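Local coordinates for protein glutathione S-transferase 1 (PDB 4Q5F) that conjugates reduced glutathione to a wide range of hydrophobic electrophiles, both foreign and endogenous, and can also act as a glutathione peroxidase, at residues L32-A37 and R85-A90; S102-F107 and D169-D174; S157-G162 and E198-L203. One frame throughout, in Å; residues are numbered along the deposited sequence.

From the N terminus, contact 1 comes first and is closed before the others begin: residues 85-90, at the end of helix 76-86, return to helix 27-37 within the thioredoxin-like domain. The chain then enters the helical C-terminal domain, where contacts 2 and 3 cross, their segments alternating in the order 102-107, 157-162, 169-174, 198-203. Contact 2 joins helices 94-114 and 167-182. Contact 3 ties the loop between helices 129-155 and 167-182 to the end of helix 191-201. Helix 167-182 connects all three: Leu170 and Asp174 pack against Leu32 of contact 1, while Asp169 and Thr173 touch Tyr159 and Val200 of contact 3.

Contact 1 of 3, residues L32-A37 and R85-A90; sequences LIFHQA and RQFGLA
Phe87 meets Ala37 and Ile33 with CD2 of its ring and Phe34 with the outer atoms CE2 and CZ. The methyl CB of Ala37 approaches CD2 of Phe87 at 3.4 Å, and a side chain no bigger than a methyl lets the aromatic come this near the last turn of the helix. Ile33 turns CG2 to the same Phe87 CD2, 4.0 Å away. Farther out, CE2 of Phe87 reaches CD1 of Phe34 at 3.7 Å; the two ring planes are inclined by 52°, and CD1 of Phe34 lies at the edge of the Phe87 ring, near its plane. Leu89 adds a second, aliphatic contact, its methyl CD1 lying 3.8 Å from Gln36 CG. Gln36 uses its hydrocarbon part here, with CG anti to the backbone N (chi1 173°). The contact belongs to the thioredoxin-like N-terminal domain, where helices 27-37 and 76-86 lie side by side; Phe87 is the first residue to leave the second helix. Gly88, at a positive phi of 63° that glycine adopts easily, lies between the two hydrophobic residues turned toward helix 27-37. In the next shell, Phe34 stacks on Phe41 and also packs against Leu83, while Val39 touches Phe87. Leu89 is held from the C-terminal domain by backbone hydrogen bonding with Trp167 and by packing on Val165.

Contact 2 of 3, residues S102-F107 and D169-D174; sequences SIFDQF and DLVITD
Over one face of the Phe107 ring lies Ile172, whose methylene CG1 stands 4.0 Å from the ring centroid and 23° off the normal, a CH-pi contact displaced toward the rim. The nearest ring atom is Phe107 CG, 3.7 Å from Ile172 CG1. At the edge of the same ring, in its plane, is the backbone O of Phe104. Phe104 presents an edge instead of a face: its CE1 meets Val171 CG1 at 3.5 Å, and its CD1 lies 4.0 Å from Ile172 CG1. Ile172 CG1 therefore serves both aromatics, touching one over the face and the other at the rim. A beta-branched residue suits this place, because CG1 and CG2 leave the same carbon and CG2 can also reach Phe107 CD1. In Phe104, CG is anti to the backbone N (chi1 -175°); the far end of the ring, at CE1, is what reaches helix 167-182, where Trp167 also meets it edge-to-face. Ile103 makes a looser contact, its CG1 4.4 Å from Ile172 CD1.

No hydrogen bond joins the two segments. On the far side of helix 167-182, the hydroxyl of Thr173 is spent within the helix, OG1 donating to Asp169 O at 2.7 Å, and since Thr173 N donates to the same oxygen, two bonds grip this carbonyl. Asp169 OD2 accepts from Thr166 N, consistent with the N-capping box known at the start of this helix in glutathione transferases. The short axes run nearly parallel, 24° apart and 10.5 Å at closest approach, a spacing filled by large hydrophobic residues. Such aromatic and branched aliphatic packing between helices 94-114 and 167-182 forms part of the buried core of the all-helical C-terminal domain of the glutathione transferase fold.

Contact 3 of 3, residues S157-G162 and E198-L203; sequences SEYMVG and EHVREL
The one hydrogen bond between His199 and Tyr159 is weak: NE2 of His199 donates to OH of Tyr159 over 2.8 Å, but the N-H...O angle is only 124°. The two rings stand almost perpendicular, with planes at 88° and centroids 5.1 Å apart, and the hydroxyl lies at the edge of the imidazole. Histidine suits this place by offering a ring N-H at its tip together with a flat face.

That face is used by Glu158. Its CG makes a CH-pi contact, 3.7 Å from the centroid of the His199 ring. Glu158 CG thus sits in the corner made by the two nearly perpendicular rings, over a face of each and offset toward its rim. It gets there with CG between the backbone N and the carbonyl carbon (chi1 48°), the crowded position. OE1 of Glu158 then comes 3.2 Å from CE1 of His199, and the negative carboxylate would probably favour a protonated imidazole.

These partners lie in the helical C-terminal domain, on the loop that leads from helix 129-155 to helix 167-182 and on the last turn of helix 191-201, with Leu203 just beyond it. Within the loop, OG of Ser157 donates to O of Gly162 at 2.6 Å, from above the carbonyl plane, closing the turn from Ser157 to Gly162; Gly162 has a positive phi, readily taken by glycine.

Van der Waals contacts make up the rest. CG2 of Val200 meets the Tyr159 ring at its edge, 3.9 Å from CE1, and the methyl CD2 of Leu203 lies against the hydroxyl oxygen OH of Tyr159 at 3.8 Å. Leu203 occupies the N-cap position of helix 204-212, its backbone N bonded to Val200 O. Behind the valine, Leu170 and Thr173 of helix 167-182 pack against it, while Val165 touches both Tyr159 and Leu203.

Contact 1 of 3, residues L32-A37 and R85-A90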
loop_
_atom_site.group_PDB
_atom_site.type_symbol
_atom_site.label_atom_id
_atom_site.label_comp_id
_atom_site.label_asym_id
_atom_site.label_seq_id
_atom_site.Cartn_x
_atom_site.Cartn_y
_atom_site.Cartn_z
ATOM N N LEU B 32 14.278 9.990 -6.120
ATOM C CA LEU B 32 14.100 11.227 -5.370
ATOM C C LEU B 32 14.590 11.079 -3.934
ATOM O O LEU B 32 15.180 11.998 -3.368
ATOM C CB LEU B 32 12.625 11.629 -5.369
ATOM C CG LEU B 32 12.098 12.198 -6.684
ATOM C CD1 LEU B 32 10.582 12.136 -6.725
ATOM C CD2 LEU B 32 12.576 13.629 -6.865
ATOM N N ILE B 33 14.345 9.914 -3.349
ATOM C CA ILE B 33 14.732 9.662 -1.966
ATOM C C ILE B 33 16.254 9.560 -1.838
ATOM O O ILE B 33 16.828 10.021 -0.853
ATOM C CB ILE B 33 14.044 8.395 -1.414
ATOM C CG1 ILE B 33 12.529 8.602 -1.372
ATOM C CG2 ILE B 33 14.536 8.074 -0.007
ATOM C CD1 ILE B 33 11.724 7.326 -1.222
ATOM N N PHE B 34 16.905 8.954 -2.829
ATOM C CA PHE B 34 18.363 8.901 -2.848
ATOM C C PHE B 34 18.951 10.305 -2.936
ATOM O O PHE B 34 19.815 10.680 -2.142
ATOM C CB PHE B 34 18.876 8.089 -4.039
ATOM C CG PHE B 34 18.765 6.605 -3.862
ATOM C CD1 PHE B 34 19.425 5.964 -2.826
ATOM C CD2 PHE B 34 18.028 5.844 -4.753
ATOM C CE1 PHE B 34 19.333 4.595 -2.668
ATOM C CE2 PHE B 34 17.933 4.475 -4.603
ATOM C CZ PHE B 34 18.586 3.849 -3.559
ATOM N N HIS B 35 18.478 11.076 -3.908
ATOM C CA HIS B 35 19.051 12.386 -4.187
ATOM C C HIS B 35 18.855 13.360 -3.034
ATOM O O HIS B 35 19.725 14.183 -2.761
ATOM C CB HIS B 35 18.480 12.954 -5.485
ATOM C CG HIS B 35 19.129 12.396 -6.713
ATOM N ND1 HIS B 35 18.556 11.399 -7.475
ATOM C CD2 HIS B 35 20.314 12.682 -7.298
ATOM C CE1 HIS B 35 19.356 11.105 -8.481
ATOM N NE2 HIS B 35 20.430 11.867 -8.400
ATOM N N GLN B 36 17.718 13.265 -2.351
ATOM C CA GLN B 36 17.478 14.104 -1.184
ATOM C C GLN B 36 18.532 13.817 -0.126
ATOM O O GLN B 36 19.143 14.730 0.428
ATOM C CB GLN B 36 16.086 13.847 -0.603
ATOM C CG GLN B 36 15.815 14.560 0.721
ATOM C CD GLN B 36 16.001 16.061 0.630
ATOM O OE1 GLN B 36 16.012 16.635 -0.458
ATOM N NE2 GLN B 36 16.149 16.707 1.778
ATOM N N ALA B 37 18.740 12.534 0.141
ATOM C CA ALA B 37 19.670 12.093 1.169
ATOM C C ALA B 37 21.126 12.236 0.723
ATOM O O ALA B 37 22.043 12.141 1.537
ATOM C CB ALA B 37 19.373 10.654 1.537
ATOM N N ARG B 85 13.593 5.100 5.938
ATOM C CA ARG B 85 14.036 4.780 7.288
ATOM C C ARG B 85 15.556 4.740 7.378
ATOM O O ARG B 85 16.137 5.186 8.368
ATOM C CB ARG B 85 13.436 3.446 7.731
ATOM C CG ARG B 85 11.965 3.552 8.080
ATOM C CD ARG B 85 11.245 2.218 8.016
ATOM N NE ARG B 85 11.603 1.337 9.124
ATOM C CZ ARG B 85 10.781 0.447 9.676
ATOM N NH1 ARG B 85 9.534 0.311 9.234
ATOM N NH2 ARG B 85 11.203 -0.310 10.681
ATOM N N GLN B 86 16.196 4.212 6.341
ATOM C CA GLN B 86 17.651 4.161 6.286
ATOM C C GLN B 86 18.260 5.559 6.315
ATOM O O GLN B 86 19.340 5.755 6.871
ATOM C CB GLN B 86 18.114 3.431 5.021
ATOM C CG GLN B 86 17.960 1.919 5.076
ATOM C CD GLN B 86 18.828 1.282 6.141
ATOM O OE1 GLN B 86 19.979 1.671 6.337
ATOM N NE2 GLN B 86 18.277 0.297 6.842
ATOM N N PHE B 87 17.562 6.525 5.720
ATOM C CA PHE B 87 18.112 7.868 5.533
ATOM C C PHE B 87 17.504 8.908 6.475
ATOM O O PHE B 87 17.719 10.107 6.301
ATOM C CB PHE B 87 17.912 8.330 4.085
ATOM C CG PHE B 87 18.487 7.395 3.053
ATOM C CD1 PHE B 87 19.419 6.427 3.401
ATOM C CD2 PHE B 87 18.100 7.494 1.727
ATOM C CE1 PHE B 87 19.943 5.575 2.446
ATOM C CE2 PHE B 87 18.622 6.644 0.770
ATOM C CZ PHE B 87 19.544 5.683 1.130
ATOM N N GLY B 88 16.745 8.455 7.468
ATOM C CA GLY B 88 16.134 9.361 8.422
ATOM C C GLY B 88 15.133 10.310 7.788
ATOM O O GLY B 88 15.021 11.467 8.194
ATOM N N LEU B 89 14.408 9.817 6.787
ATOM C CA LEU B 89 13.369 10.591 6.110
ATOM C C LEU B 89 12.016 9.907 6.277
ATOM O O LEU B 89 11.172 9.950 5.381
ATOM C CB LEU B 89 13.695 10.729 4.620
ATOM C CG LEU B 89 14.912 11.582 4.262
ATOM C CD1 LEU B 89 15.290 11.379 2.806
ATOM C CD2 LEU B 89 14.623 13.048 4.539
ATOM N N ALA B 90 11.818 9.277 7.431
ATOM C CA ALA B 90 10.635 8.455 7.668
ATOM C C ALA B 90 9.778 8.967 8.825
ATOM O O ALA B 90 8.653 8.509 9.009
ATOM C CB ALA B 90 11.050 7.012 7.917
#

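Contact 2 of 3, residues S102-F107 and D169-D174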
loop_
_atom_site.group_PDB
_atom_site.type_symbol
_atom_site.label_atom_id
_atom_site.label_comp_id
_atom_site.label_asym_id
_atom_site.label_seq_id
_atom_site.Cartn_x
_atom_site.Cartn_y
_atom_site.Cartn_z
ATOM N N SER B 102 0.458 6.491 6.595
ATOM C CA SER B 102 -0.976 6.710 6.476
ATOM C C SER B 102 -1.306 7.637 5.313
ATOM O O SER B 102 -2.157 7.323 4.484
ATOM C CB SER B 102 -1.533 7.290 7.778
ATOM O OG SER B 102 -2.950 7.298 7.765
ATOM N N ILE B 103 -0.628 8.777 5.242
ATOM C CA ILE B 103 -0.933 9.754 4.204
ATOM C C ILE B 103 -0.553 9.235 2.819
ATOM O O ILE B 103 -1.209 9.559 1.831
ATOM C CB ILE B 103 -0.243 11.116 4.469
ATOM C CG1 ILE B 103 -0.679 12.160 3.432
ATOM C CG2 ILE B 103 1.271 10.971 4.467
ATOM C CD1 ILE B 103 -2.168 12.470 3.441
ATOM N N PHE B 104 0.499 8.426 2.742
ATOM C CA PHE B 104 0.916 7.881 1.456
ATOM C C PHE B 104 -0.056 6.810 0.969
ATOM O O PHE B 104 -0.289 6.684 -0.233
ATOM C CB PHE B 104 2.334 7.312 1.511
ATOM C CG PHE B 104 2.843 6.860 0.173
ATOM C CD1 PHE B 104 3.251 7.786 -0.771
ATOM C CD2 PHE B 104 2.898 5.514 -0.149
ATOM C CE1 PHE B 104 3.712 7.380 -2.010
ATOM C CE2 PHE B 104 3.360 5.102 -1.386
ATOM C CZ PHE B 104 3.767 6.035 -2.317
ATOM N N ASP B 105 -0.619 6.044 1.898
ATOM C CA ASP B 105 -1.627 5.048 1.551
ATOM C C ASP B 105 -2.878 5.721 0.990
ATOM O O ASP B 105 -3.532 5.187 0.095
ATOM C CB ASP B 105 -2.003 4.198 2.768
ATOM C CG ASP B 105 -1.028 3.059 3.017
ATOM O OD1 ASP B 105 -0.104 2.856 2.200
ATOM O OD2 ASP B 105 -1.196 2.353 4.034
ATOM N N GLN B 106 -3.216 6.890 1.523
ATOM C CA GLN B 106 -4.363 7.637 1.021
ATOM C C GLN B 106 -4.048 8.171 -0.372
ATOM O O GLN B 106 -4.904 8.175 -1.258
ATOM C CB GLN B 106 -4.727 8.792 1.957
ATOM C CG GLN B 106 -5.971 9.562 1.528
ATOM C CD GLN B 106 -7.212 8.689 1.475
ATOM O OE1 GLN B 106 -7.320 7.702 2.201
ATOM N NE2 GLN B 106 -8.154 9.047 0.609
ATOM N N PHE B 107 -2.813 8.627 -0.554
ATOM C CA PHE B 107 -2.342 9.045 -1.867
ATOM C C PHE B 107 -2.391 7.867 -2.834
ATOM O O PHE B 107 -2.716 8.028 -4.010
ATOM C CB PHE B 107 -0.919 9.596 -1.773
ATOM C CG PHE B 107 -0.184 9.597 -3.081
ATOM C CD1 PHE B 107 -0.424 10.579 -4.027
ATOM C CD2 PHE B 107 0.752 8.615 -3.365
ATOM C CE1 PHE B 107 0.252 10.579 -5.233
ATOM C CE2 PHE B 107 1.431 8.611 -4.568
ATOM C CZ PHE B 107 1.181 9.594 -5.503
ATOM N N ASP B 169 6.519 12.809 1.278
ATOM C CA ASP B 169 6.478 14.139 0.681
ATOM C C ASP B 169 7.111 14.136 -0.705
ATOM O O ASP B 169 6.565 14.705 -1.650
ATOM C CB ASP B 169 7.202 15.149 1.573
ATOM C CG ASP B 169 6.534 15.323 2.925
ATOM O OD1 ASP B 169 5.301 15.526 2.961
ATOM O OD2 ASP B 169 7.243 15.256 3.953
ATOM N N LEU B 170 8.268 13.490 -0.818
ATOM C CA LEU B 170 9.017 13.466 -2.069
ATOM C C LEU B 170 8.246 12.773 -3.191
ATOM O O LEU B 170 8.191 13.268 -4.317
ATOM C CB LEU B 170 10.362 12.765 -1.862
ATOM C CG LEU B 170 11.294 13.386 -0.816
ATOM C CD1 LEU B 170 12.525 12.516 -0.616
ATOM C CD2 LEU B 170 11.697 14.797 -1.216
ATOM N N VAL B 171 7.655 11.624 -2.881
ATOM C CA VAL B 171 6.960 10.828 -3.886
ATOM C C VAL B 171 5.625 11.456 -4.271
ATOM O O VAL B 171 5.270 11.504 -5.449
ATOM C CB VAL B 171 6.721 9.384 -3.392
ATOM C CG1 VAL B 171 5.967 8.566 -4.439
ATOM C CG2 VAL B 171 8.045 8.716 -3.057
ATOM N N ILE B 172 4.884 11.925 -3.270
ATOM C CA ILE B 172 3.568 12.509 -3.497
ATOM C C ILE B 172 3.658 13.732 -4.405
ATOM O O ILE B 172 2.981 13.802 -5.430
ATOM C CB ILE B 172 2.891 12.894 -2.157
ATOM C CG1 ILE B 172 2.442 11.632 -1.420
ATOM C CG2 ILE B 172 1.681 13.809 -2.384
ATOM C CD1 ILE B 172 2.014 11.866 0.017
ATOM N N THR B 173 4.497 14.688 -4.026
ATOM C CA THR B 173 4.598 15.949 -4.749
ATOM C C THR B 173 5.087 15.765 -6.185
ATOM O O THR B 173 4.668 16.492 -7.085
ATOM C CB THR B 173 5.531 16.932 -4.028
ATOM O OG1 THR B 173 6.805 16.314 -3.811
ATOM C CG2 THR B 173 4.931 17.345 -2.695
ATOM N N ASP B 174 5.973 14.799 -6.402
ATOM C CA ASP B 174 6.474 14.533 -7.746
ATOM C C ASP B 174 5.358 13.987 -8.624
ATOM O O ASP B 174 5.195 14.405 -9.771
ATOM C CB ASP B 174 7.635 13.539 -7.713
ATOM C CG ASP B 174 8.230 13.294 -9.087
ATOM O OD1 ASP B 174 8.942 14.188 -9.595
ATOM O OD2 ASP B 174 7.990 12.209 -9.656
#

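Contact 3 of 3, residues S157-G162 and E198-L203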
loop_
_atom_site.group_PDB
_atom_site.type_symbol
_atom_site.label_atom_id
_atom_site.label_comp_id
_atom_site.label_asym_id
_atom_site.label_seq_id
_atom_site.Cartn_x
_atom_site.Cartn_y
_atom_site.Cartn_z
ATOM N N SER B 157 3.231 22.923 9.701
ATOM C CA SER B 157 4.509 22.895 9.010
ATOM C C SER B 157 4.236 22.725 7.518
ATOM O O SER B 157 3.087 22.554 7.106
ATOM C CB SER B 157 5.369 21.744 9.532
ATOM O OG SER B 157 4.850 20.493 9.118
ATOM N N GLU B 158 5.291 22.752 6.714
ATOM C CA GLU B 158 5.155 22.708 5.259
ATOM C C GLU B 158 4.996 21.283 4.722
ATOM O O GLU B 158 4.831 21.088 3.520
ATOM C CB GLU B 158 6.370 23.374 4.603
ATOM C CG GLU B 158 7.694 22.901 5.175
ATOM C CD GLU B 158 8.250 23.834 6.237
ATOM O OE1 GLU B 158 8.604 24.984 5.896
ATOM O OE2 GLU B 158 8.333 23.415 7.411
ATOM N N TYR B 159 5.040 20.296 5.613
ATOM C CA TYR B 159 4.978 18.888 5.217
ATOM C C TYR B 159 3.803 18.158 5.856
ATOM O O TYR B 159 3.195 18.653 6.804
ATOM C CB TYR B 159 6.293 18.190 5.573
ATOM C CG TYR B 159 7.499 18.922 5.026
ATOM C CD1 TYR B 159 7.706 19.025 3.658
ATOM C CD2 TYR B 159 8.421 19.522 5.873
ATOM C CE1 TYR B 159 8.797 19.700 3.148
ATOM C CE2 TYR B 159 9.519 20.200 5.370
ATOM C CZ TYR B 159 9.699 20.286 4.005
ATOM O OH TYR B 159 10.784 20.957 3.490
ATOM N N MET B 160 3.485 16.983 5.318
ATOM C CA MET B 160 2.362 16.189 5.801
ATOM C C MET B 160 2.567 15.826 7.260
ATOM O O MET B 160 1.648 15.948 8.070
ATOM C CB MET B 160 2.204 14.916 4.962
ATOM C CG MET B 160 1.678 15.164 3.558
ATOM S SD MET B 160 0.036 15.906 3.570
ATOM C CE MET B 160 -0.216 16.204 1.824
ATOM N N VAL B 161 3.776 15.379 7.585
ATOM C CA VAL B 161 4.117 14.999 8.947
ATOM C C VAL B 161 5.438 15.654 9.344
ATOM O O VAL B 161 6.390 15.667 8.564
ATOM C CB VAL B 161 4.273 13.467 9.093
ATOM C CG1 VAL B 161 4.336 13.082 10.576
ATOM C CG2 VAL B 161 3.150 12.712 8.351
ATOM N N GLY B 162 5.486 16.206 10.554
ATOM C CA GLY B 162 6.716 16.751 11.102
ATOM C C GLY B 162 7.170 18.044 10.454
ATOM O O GLY B 162 6.557 18.531 9.504
ATOM N N GLU B 198 5.398 23.217 -4.502
ATOM C CA GLU B 198 6.427 24.192 -4.848
ATOM C C GLU B 198 7.588 24.100 -3.863
ATOM O O GLU B 198 8.755 24.133 -4.252
ATOM C CB GLU B 198 5.848 25.608 -4.823
ATOM C CG GLU B 198 6.770 26.668 -5.405
ATOM C CD GLU B 198 6.337 28.079 -5.045
ATOM O OE1 GLU B 198 6.511 28.474 -3.871
ATOM O OE2 GLU B 198 5.817 28.790 -5.931
ATOM N N HIS B 199 7.252 23.979 -2.581
ATOM C CA HIS B 199 8.245 23.940 -1.514
ATOM C C HIS B 199 9.186 22.743 -1.648
ATOM O O HIS B 199 10.398 22.912 -1.768
ATOM C CB HIS B 199 7.544 23.897 -0.153
ATOM C CG HIS B 199 8.482 23.899 1.016
ATOM N ND1 HIS B 199 8.524 24.923 1.932
ATOM C CD2 HIS B 199 9.411 22.994 1.415
ATOM C CE1 HIS B 199 9.439 24.655 2.850
ATOM N NE2 HIS B 199 9.991 23.493 2.557
ATOM N N VAL B 200 8.617 21.540 -1.612
ATOM C CA VAL B 200 9.396 20.305 -1.649
ATOM C C VAL B 200 10.336 20.276 -2.852
ATOM O O VAL B 200 11.489 19.864 -2.740
ATOM C CB VAL B 200 8.466 19.066 -1.695
ATOM C CG1 VAL B 200 9.275 17.756 -1.829
ATOM C CG2 VAL B 200 7.555 19.044 -0.463
ATOM N N ARG B 201 9.842 20.723 -4.000
ATOM C CA ARG B 201 10.615 20.660 -5.233
ATOM C C ARG B 201 11.616 21.807 -5.346
ATOM O O ARG B 201 12.440 21.832 -6.263
ATOM C CB ARG B 201 9.672 20.624 -6.437
ATOM C CG ARG B 201 8.959 19.286 -6.575
ATOM C CD ARG B 201 7.668 19.387 -7.362
ATOM N NE ARG B 201 7.889 19.689 -8.772
ATOM C CZ ARG B 201 8.254 18.792 -9.683
ATOM N NH1 ARG B 201 8.459 17.526 -9.337
ATOM N NH2 ARG B 201 8.427 19.162 -10.944
ATOM N N GLU B 202 11.549 22.747 -4.408
ATOM C CA GLU B 202 12.541 23.814 -4.315
ATOM C C GLU B 202 13.648 23.451 -3.328
ATOM O O GLU B 202 14.610 24.202 -3.166
ATOM C CB GLU B 202 11.882 25.137 -3.918
ATOM C CG GLU B 202 11.244 25.871 -5.089
ATOM C CD GLU B 202 10.537 27.145 -4.672
ATOM O OE1 GLU B 202 10.523 27.451 -3.460
ATOM O OE2 GLU B 202 9.998 27.842 -5.557
ATOM N N LEU B 203 13.512 22.302 -2.669
ATOM C CA LEU B 203 14.595 21.775 -1.843
ATOM C C LEU B 203 15.829 21.595 -2.728
ATOM O O LEU B 203 15.717 21.046 -3.825
ATOM C CB LEU B 203 14.199 20.441 -1.208
ATOM C CG LEU B 203 13.175 20.497 -0.071
ATOM C CD1 LEU B 203 12.678 19.099 0.269
ATOM C CD2 LEU B 203 13.774 21.159 1.163
#